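1-deoxy-D-xylulose 5-phosphate reductoisomerase (Zymomonas mobilis, PDB 1R0K) catalyses the NADPH-dependent rearrangement and reduction of 1-deoxy-D-xylulose 5-phosphate to 2-C-methyl-D-erythritol 4-phosphate, a step of isoprenoid biosynthesis that requires a divalent metal cation. Local coordinates at residues 124-136 against 219-231. Residues are numbered along the deposited sequence; the frame is centred on the assembly and turned at random.
Sequences NKESLVSAGGLMI and GLELIEAFHLFQI
Leu220 meets Val129 first, methyl against methyl, CD2 to CG1 at 3.8 Å. One turn on, Ile223 brings CG2 up to Val129 CA. Glu224 CG is 3.4 Å from Val129 CG2, and the extended chain (chi2 178°) carries OE2 to 3.5 Å from Lys125 CA. His227 is a knob among Leu128, Gly132, Gly133 and Ile136. Gly132 CA sits 3.8 Å above the centre of the ring, a CH-pi contact 5° off the normal, and Phe226 CD2 covers the opposite face. With an alanine in place of His227, this face would be lost and a gap would probably open beside Leu128 and Ile136. Leu228 CG presses on Leu128 CD1 at 3.4 Å. Gln230 folds back to form a hydrogen bond within 219-231, NE2 to His227 O at 2.6 Å; Ile136 CD1 lies 3.6 Å from that His227 O. Helix 216-229, bearing the predicted metal ligand Glu221, thus packs on helix 126-129 and the start of helix 132-142, with Lys125, predicted to bind substrate, at the edge. Aliphatic groups pack round a buried carboxylate and an imidazole, largely by van der Waals and CH-pi contact; Glu224 OE1 stays 6.1 Å from Lys125 NZ, where opposite charges probably attract only at long range.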
ATOM      1  N   ASN B 124       1.391  21.781  -9.953  1.00 18.34           N
ATOM      2  CA  ASN B 124       1.299  22.306 -11.320  1.00 18.26           C
ATOM      3  C   ASN B 124       1.473  21.162 -12.321  1.00 19.23           C
ATOM      4  O   ASN B 124       2.476  20.452 -12.291  1.00 18.36           O
ATOM      5  CB  ASN B 124       2.376  23.375 -11.548  1.00 17.62           C
ATOM      6  CG  ASN B 124       2.457  23.832 -13.002  1.00 18.97           C
ATOM      7  OD1 ASN B 124       3.156  23.228 -13.819  1.00 17.82           O
ATOM      8  ND2 ASN B 124       1.729  24.894 -13.331  1.00 17.82           N
ATOM      9  N   LYS B 125       0.500  20.997 -13.214  1.00 19.56           N
ATOM     10  CA  LYS B 125       0.534  19.914 -14.197  1.00 19.23           C
ATOM     11  C   LYS B 125       1.386  20.162 -15.447  1.00 19.82           C
ATOM     12  O   LYS B 125       2.001  19.234 -15.973  1.00 18.03           O
ATOM     13  CB  LYS B 125      -0.894  19.564 -14.622  1.00 21.42           C
ATOM     14  CG  LYS B 125      -1.790  19.126 -13.472  1.00 22.16           C
ATOM     15  CD  LYS B 125      -3.215  18.875 -13.950  1.00 25.42           C
ATOM     16  CE  LYS B 125      -4.099  18.368 -12.823  1.00 26.77           C
ATOM     17  NZ  LYS B 125      -4.269  19.389 -11.756  1.00 28.84           N
ATOM     18  N   GLU B 126       1.417  21.400 -15.929  1.00 17.59           N
ATOM     19  CA  GLU B 126       2.198  21.713 -17.124  1.00 18.86           C
ATOM     20  C   GLU B 126       3.673  21.369 -16.937  1.00 17.61           C
ATOM     21  O   GLU B 126       4.363  21.000 -17.893  1.00 17.25           O
ATOM     22  CB  GLU B 126       2.066  23.197 -17.484  1.00 18.62           C
ATOM     23  CG  GLU B 126       0.722  23.610 -18.085  1.00 20.82           C
ATOM     24  CD  GLU B 126      -0.430  23.524 -17.099  1.00 22.60           C
ATOM     25  OE1 GLU B 126      -0.182  23.594 -15.874  1.00 19.01           O
ATOM     26  OE2 GLU B 126      -1.589  23.408 -17.556  1.00 22.00           O
ATOM     27  N   SER B 127       4.151  21.485 -15.703  1.00 15.54           N
ATOM     28  CA  SER B 127       5.542  21.191 -15.398  1.00 16.20           C
ATOM     29  C   SER B 127       5.988  19.834 -15.931  1.00 16.64           C
ATOM     30  O   SER B 127       7.070  19.720 -16.506  1.00 19.08           O
ATOM     31  CB  SER B 127       5.778  21.252 -13.888  1.00 15.64           C
ATOM     32  OG  SER B 127       5.635  22.575 -13.410  1.00 16.31           O
ATOM     33  N   LEU B 128       5.163  18.806 -15.754  1.00 15.13           N
ATOM     34  CA  LEU B 128       5.539  17.476 -16.226  1.00 16.34           C
ATOM     35  C   LEU B 128       4.858  17.076 -17.530  1.00 17.52           C
ATOM     36  O   LEU B 128       5.382  16.267 -18.293  1.00 18.99           O
ATOM     37  CB  LEU B 128       5.261  16.436 -15.141  1.00 16.23           C
ATOM     38  CG  LEU B 128       6.021  16.706 -13.840  1.00 15.55           C
ATOM     39  CD1 LEU B 128       5.746  15.587 -12.844  1.00 17.14           C
ATOM     40  CD2 LEU B 128       7.511  16.818 -14.127  1.00 13.70           C
ATOM     41  N   VAL B 129       3.690  17.643 -17.790  1.00 17.72           N
ATOM     42  CA  VAL B 129       2.982  17.329 -19.020  1.00 19.56           C
ATOM     43  C   VAL B 129       3.675  17.984 -20.207  1.00 19.03           C
ATOM     44  O   VAL B 129       3.960  17.335 -21.212  1.00 21.92           O
ATOM     45  CB  VAL B 129       1.525  17.834 -18.975  1.00 20.08           C
ATOM     46  CG1 VAL B 129       0.880  17.694 -20.356  1.00 22.70           C
ATOM     47  CG2 VAL B 129       0.735  17.045 -17.949  1.00 21.68           C
ATOM     48  N   SER B 130       3.960  19.273 -20.079  1.00 18.02           N
ATOM     49  CA  SER B 130       4.579  20.014 -21.168  1.00 17.52           C
ATOM     50  C   SER B 130       6.098  20.131 -21.094  1.00 17.40           C
ATOM     51  O   SER B 130       6.768  20.146 -22.127  1.00 16.90           O
ATOM     52  CB  SER B 130       3.954  21.406 -21.241  1.00 18.76           C
ATOM     53  OG  SER B 130       2.540  21.306 -21.349  1.00 19.30           O
ATOM     54  N   ALA B 131       6.643  20.212 -19.885  1.00 14.65           N
ATOM     55  CA  ALA B 131       8.087  20.346 -19.719  1.00 15.18           C
ATOM     56  C   ALA B 131       8.696  19.260 -18.829  1.00 14.84           C
ATOM     57  O   ALA B 131       9.685  19.506 -18.135  1.00 15.86           O
ATOM     58  CB  ALA B 131       8.407  21.718 -19.151  1.00 13.31           C
ATOM     59  N   GLY B 132       8.111  18.066 -18.863  1.00 15.24           N
ATOM     60  CA  GLY B 132       8.602  16.967 -18.044  1.00 16.00           C
ATOM     61  C   GLY B 132      10.094  16.683 -18.112  1.00 16.06           C
ATOM     62  O   GLY B 132      10.757  16.558 -17.077  1.00 15.23           O
ATOM     63  N   GLY B 133      10.625  16.569 -19.328  1.00 16.04           N
ATOM     64  CA  GLY B 133      12.042  16.296 -19.500  1.00 17.24           C
ATOM     65  C   GLY B 133      12.934  17.325 -18.834  1.00 17.06           C
ATOM     66  O   GLY B 133      13.860  16.976 -18.102  1.00 16.15           O
ATOM     67  N   LEU B 134      12.652  18.598 -19.087  1.00 15.39           N
ATOM     68  CA  LEU B 134      13.419  19.694 -18.513  1.00 16.18           C
ATOM     69  C   LEU B 134      13.328  19.736 -16.993  1.00 16.99           C
ATOM     70  O   LEU B 134      14.331  19.934 -16.309  1.00 15.36           O
ATOM     71  CB  LEU B 134      12.924  21.026 -19.075  1.00 17.00           C
ATOM     72  CG  LEU B 134      13.058  21.199 -20.585  1.00 17.52           C
ATOM     73  CD1 LEU B 134      12.422  22.521 -20.994  1.00 16.71           C
ATOM     74  CD2 LEU B 134      14.521  21.158 -20.983  1.00 17.57           C
ATOM     75  N   MET B 135      12.119  19.555 -16.470  1.00 14.88           N
ATOM     76  CA  MET B 135      11.903  19.581 -15.029  1.00 14.98           C
ATOM     77  C   MET B 135      12.645  18.450 -14.328  1.00 12.55           C
ATOM     78  O   MET B 135      13.324  18.674 -13.332  1.00 13.26           O
ATOM     79  CB  MET B 135      10.408  19.492 -14.719  1.00 13.71           C
ATOM     80  CG  MET B 135       9.617  20.714 -15.164  1.00 15.93           C
ATOM     81  SD  MET B 135      10.049  22.216 -14.244  1.00 19.05           S
ATOM     82  CE  MET B 135       8.959  23.434 -15.033  1.00 16.73           C
ATOM     83  N   ILE B 136      12.515  17.233 -14.846  1.00 12.89           N
ATOM     84  CA  ILE B 136      13.198  16.101 -14.238  1.00 13.54           C
ATOM     85  C   ILE B 136      14.710  16.290 -14.348  1.00 13.86           C
ATOM     86  O   ILE B 136      15.457  15.884 -13.461  1.00 13.81           O
ATOM     87  CB  ILE B 136      12.780  14.770 -14.900  1.00 13.95           C
ATOM     88  CG1 ILE B 136      11.278  14.545 -14.704  1.00 13.75           C
ATOM     89  CG2 ILE B 136      13.570  13.612 -14.293  1.00 15.84           C
ATOM     90  CD1 ILE B 136      10.827  14.594 -13.251  1.00 15.61           C
ATOM     91  N   GLY B 219      -5.107  10.884 -19.435  1.00 14.83           N
ATOM     92  CA  GLY B 219      -3.999  10.795 -20.369  1.00 13.31           C
ATOM     93  C   GLY B 219      -2.858  11.677 -19.898  1.00 14.55           C
ATOM     94  O   GLY B 219      -1.692  11.294 -19.975  1.00 13.05           O
ATOM     95  N   LEU B 220      -3.197  12.863 -19.400  1.00 14.57           N
ATOM     96  CA  LEU B 220      -2.188  13.795 -18.912  1.00 16.12           C
ATOM     97  C   LEU B 220      -1.537  13.243 -17.648  1.00 16.11           C
ATOM     98  O   LEU B 220      -0.337  13.409 -17.428  1.00 17.83           O
ATOM     99  CB  LEU B 220      -2.822  15.160 -18.638  1.00 16.80           C
ATOM    100  CG  LEU B 220      -3.508  15.774 -19.864  1.00 18.99           C
ATOM    101  CD1 LEU B 220      -4.193  17.070 -19.478  1.00 19.82           C
ATOM    102  CD2 LEU B 220      -2.482  16.015 -20.955  1.00 18.60           C
ATOM    103  N   GLU B 221      -2.337  12.584 -16.819  1.00 15.04           N
ATOM    104  CA  GLU B 221      -1.824  11.985 -15.597  1.00 13.61           C
ATOM    105  C   GLU B 221      -0.814  10.896 -15.935  1.00 12.25           C
ATOM    106  O   GLU B 221       0.185  10.726 -15.242  1.00 12.07           O
ATOM    107  CB  GLU B 221      -2.977  11.403 -14.774  1.00 13.20           C
ATOM    108  CG  GLU B 221      -3.726  12.455 -13.985  1.00 12.26           C
ATOM    109  CD  GLU B 221      -4.979  11.914 -13.331  1.00 13.84           C
ATOM    110  OE1 GLU B 221      -4.988  10.726 -12.963  1.00 10.77           O
ATOM    111  OE2 GLU B 221      -5.947  12.688 -13.172  1.00 16.93           O
ATOM    112  N   LEU B 222      -1.076  10.158 -17.006  1.00 11.37           N
ATOM    113  CA  LEU B 222      -0.177   9.097 -17.432  1.00 10.80           C
ATOM    114  C   LEU B 222       1.159   9.698 -17.845  1.00 12.42           C
ATOM    115  O   LEU B 222       2.225   9.167 -17.525  1.00 11.34           O
ATOM    116  CB  LEU B 222      -0.779   8.346 -18.618  1.00 13.63           C
ATOM    117  CG  LEU B 222       0.116   7.301 -19.272  1.00 14.49           C
ATOM    118  CD1 LEU B 222       0.483   6.218 -18.268  1.00 14.17           C
ATOM    119  CD2 LEU B 222      -0.612   6.701 -20.467  1.00 15.59           C
ATOM    120  N   ILE B 223       1.093  10.810 -18.568  1.00 11.01           N
ATOM    121  CA  ILE B 223       2.299  11.471 -19.027  1.00 12.45           C
ATOM    122  C   ILE B 223       3.107  11.934 -17.825  1.00 11.99           C
ATOM    123  O   ILE B 223       4.307  11.694 -17.751  1.00 12.99           O
ATOM    124  CB  ILE B 223       1.956  12.666 -19.937  1.00 14.26           C
ATOM    125  CG1 ILE B 223       1.342  12.147 -21.241  1.00 15.68           C
ATOM    126  CG2 ILE B 223       3.206  13.489 -20.227  1.00 13.92           C
ATOM    127  CD1 ILE B 223       0.851  13.233 -22.166  1.00 16.51           C
ATOM    128  N   GLU B 224       2.438  12.576 -16.873  1.00 11.63           N
ATOM    129  CA  GLU B 224       3.109  13.050 -15.669  1.00 12.78           C
ATOM    130  C   GLU B 224       3.742  11.899 -14.902  1.00 12.07           C
ATOM    131  O   GLU B 224       4.873  12.010 -14.426  1.00 10.81           O
ATOM    132  CB  GLU B 224       2.118  13.748 -14.746  1.00 14.34           C
ATOM    133  CG  GLU B 224       1.505  15.009 -15.295  1.00 19.73           C
ATOM    134  CD  GLU B 224       0.491  15.595 -14.331  1.00 26.74           C
ATOM    135  OE1 GLU B 224      -0.684  15.157 -14.364  1.00 30.10           O
ATOM    136  OE2 GLU B 224       0.879  16.473 -13.528  1.00 25.94           O
ATOM    137  N   ALA B 225       2.998  10.800 -14.772  1.00 10.64           N
ATOM    138  CA  ALA B 225       3.484   9.627 -14.052  1.00 11.33           C
ATOM    139  C   ALA B 225       4.732   9.064 -14.712  1.00 12.19           C
ATOM    140  O   ALA B 225       5.669   8.623 -14.040  1.00 10.90           O
ATOM    141  CB  ALA B 225       2.399   8.560 -14.000  1.00 10.59           C
ATOM    142  N   PHE B 226       4.740   9.074 -16.039  1.00 14.23           N
ATOM    143  CA  PHE B 226       5.875   8.556 -16.787  1.00 15.10           C
ATOM    144  C   PHE B 226       7.167   9.288 -16.423  1.00 14.32           C
ATOM    145  O   PHE B 226       8.214   8.664 -16.259  1.00 14.69           O
ATOM    146  CB  PHE B 226       5.604   8.683 -18.288  1.00 17.47           C
ATOM    147  CG  PHE B 226       6.765   8.269 -19.153  1.00 21.73           C
ATOM    148  CD1 PHE B 226       7.137   6.930 -19.258  1.00 22.71           C
ATOM    149  CD2 PHE B 226       7.516   9.222 -19.838  1.00 22.02           C
ATOM    150  CE1 PHE B 226       8.235   6.549 -20.025  1.00 27.42           C
ATOM    151  CE2 PHE B 226       8.616   8.852 -20.602  1.00 26.80           C
ATOM    152  CZ  PHE B 226       8.971   7.517 -20.689  1.00 28.38           C
ATOM    153  N   HIS B 227       7.096  10.609 -16.293  1.00 13.82           N
ATOM    154  CA  HIS B 227       8.279  11.394 -15.954  1.00 14.52           C
ATOM    155  C   HIS B 227       8.627  11.291 -14.478  1.00 13.43           C
ATOM    156  O   HIS B 227       9.793  11.263 -14.115  1.00 13.37           O
ATOM    157  CB  HIS B 227       8.080  12.861 -16.337  1.00 14.18           C
ATOM    158  CG  HIS B 227       8.213  13.118 -17.804  1.00 16.41           C
ATOM    159  ND1 HIS B 227       7.127  13.331 -18.628  1.00 19.11           N
ATOM    160  CD2 HIS B 227       9.307  13.168 -18.603  1.00 15.35           C
ATOM    161  CE1 HIS B 227       7.548  13.503 -19.869  1.00 16.31           C
ATOM    162  NE2 HIS B 227       8.866  13.408 -19.881  1.00 19.42           N
ATOM    163  N   LEU B 228       7.612  11.228 -13.628  1.00 13.32           N
ATOM    164  CA  LEU B 228       7.842  11.124 -12.192  1.00 12.90           C
ATOM    165  C   LEU B 228       8.509   9.829 -11.759  1.00 11.45           C
ATOM    166  O   LEU B 228       9.411   9.839 -10.922  1.00 12.49           O
ATOM    167  CB  LEU B 228       6.520  11.230 -11.436  1.00 12.26           C
ATOM    168  CG  LEU B 228       5.868  12.595 -11.262  1.00 15.12           C
ATOM    169  CD1 LEU B 228       4.426  12.408 -10.798  1.00 15.54           C
ATOM    170  CD2 LEU B 228       6.666  13.416 -10.260  1.00 17.78           C
ATOM    171  N   PHE B 229       8.067   8.714 -12.321  1.00  8.34           N
ATOM    172  CA  PHE B 229       8.578   7.428 -11.897  1.00 14.95           C
ATOM    173  C   PHE B 229       9.619   6.741 -12.765  1.00 16.23           C
ATOM    174  O   PHE B 229      10.197   5.733 -12.371  1.00 16.96           O
ATOM    175  CB  PHE B 229       7.372   6.540 -11.585  1.00 13.51           C
ATOM    176  CG  PHE B 229       6.438   7.180 -10.591  1.00 10.20           C
ATOM    177  CD1 PHE B 229       6.850   7.386  -9.275  1.00 11.69           C
ATOM    178  CD2 PHE B 229       5.212   7.695 -10.994  1.00 11.76           C
ATOM    179  CE1 PHE B 229       6.057   8.110  -8.377  1.00 11.36           C
ATOM    180  CE2 PHE B 229       4.409   8.423 -10.106  1.00 10.03           C
ATOM    181  CZ  PHE B 229       4.833   8.632  -8.797  1.00 11.28           C
ATOM    182  N   GLN B 230       9.861   7.298 -13.943  1.00 20.00           N
ATOM    183  CA  GLN B 230      10.903   6.791 -14.827  1.00 21.29           C
ATOM    184  C   GLN B 230      10.945   5.291 -15.113  1.00 21.25           C
ATOM    185  O   GLN B 230      12.023   4.699 -15.141  1.00 23.50           O
ATOM    186  CB  GLN B 230      12.261   7.230 -14.270  1.00 24.92           C
ATOM    187  CG  GLN B 230      12.363   8.730 -14.001  1.00 29.95           C
ATOM    188  CD  GLN B 230      12.628   9.548 -15.258  1.00 33.40           C
ATOM    189  OE1 GLN B 230      13.730   9.521 -15.806  1.00 35.41           O
ATOM    190  NE2 GLN B 230      11.616  10.278 -15.719  1.00 31.58           N
ATOM    191  N   ILE B 231       9.793   4.663 -15.304  1.00 20.62           N
ATOM    192  CA  ILE B 231       9.786   3.245 -15.642  1.00 20.25           C
ATOM    193  C   ILE B 231       9.217   3.139 -17.055  1.00 19.26           C
ATOM    194  O   ILE B 231       8.533   4.048 -17.521  1.00 18.93           O
ATOM    195  CB  ILE B 231       8.920   2.390 -14.671  1.00 20.57           C
ATOM    196  CG1 ILE B 231       7.447   2.770 -14.785  1.00 19.22           C
ATOM    197  CG2 ILE B 231       9.420   2.550 -13.237  1.00 20.06           C
ATOM    198  CD1 ILE B 231       6.531   1.835 -14.019  1.00 18.43           C
TER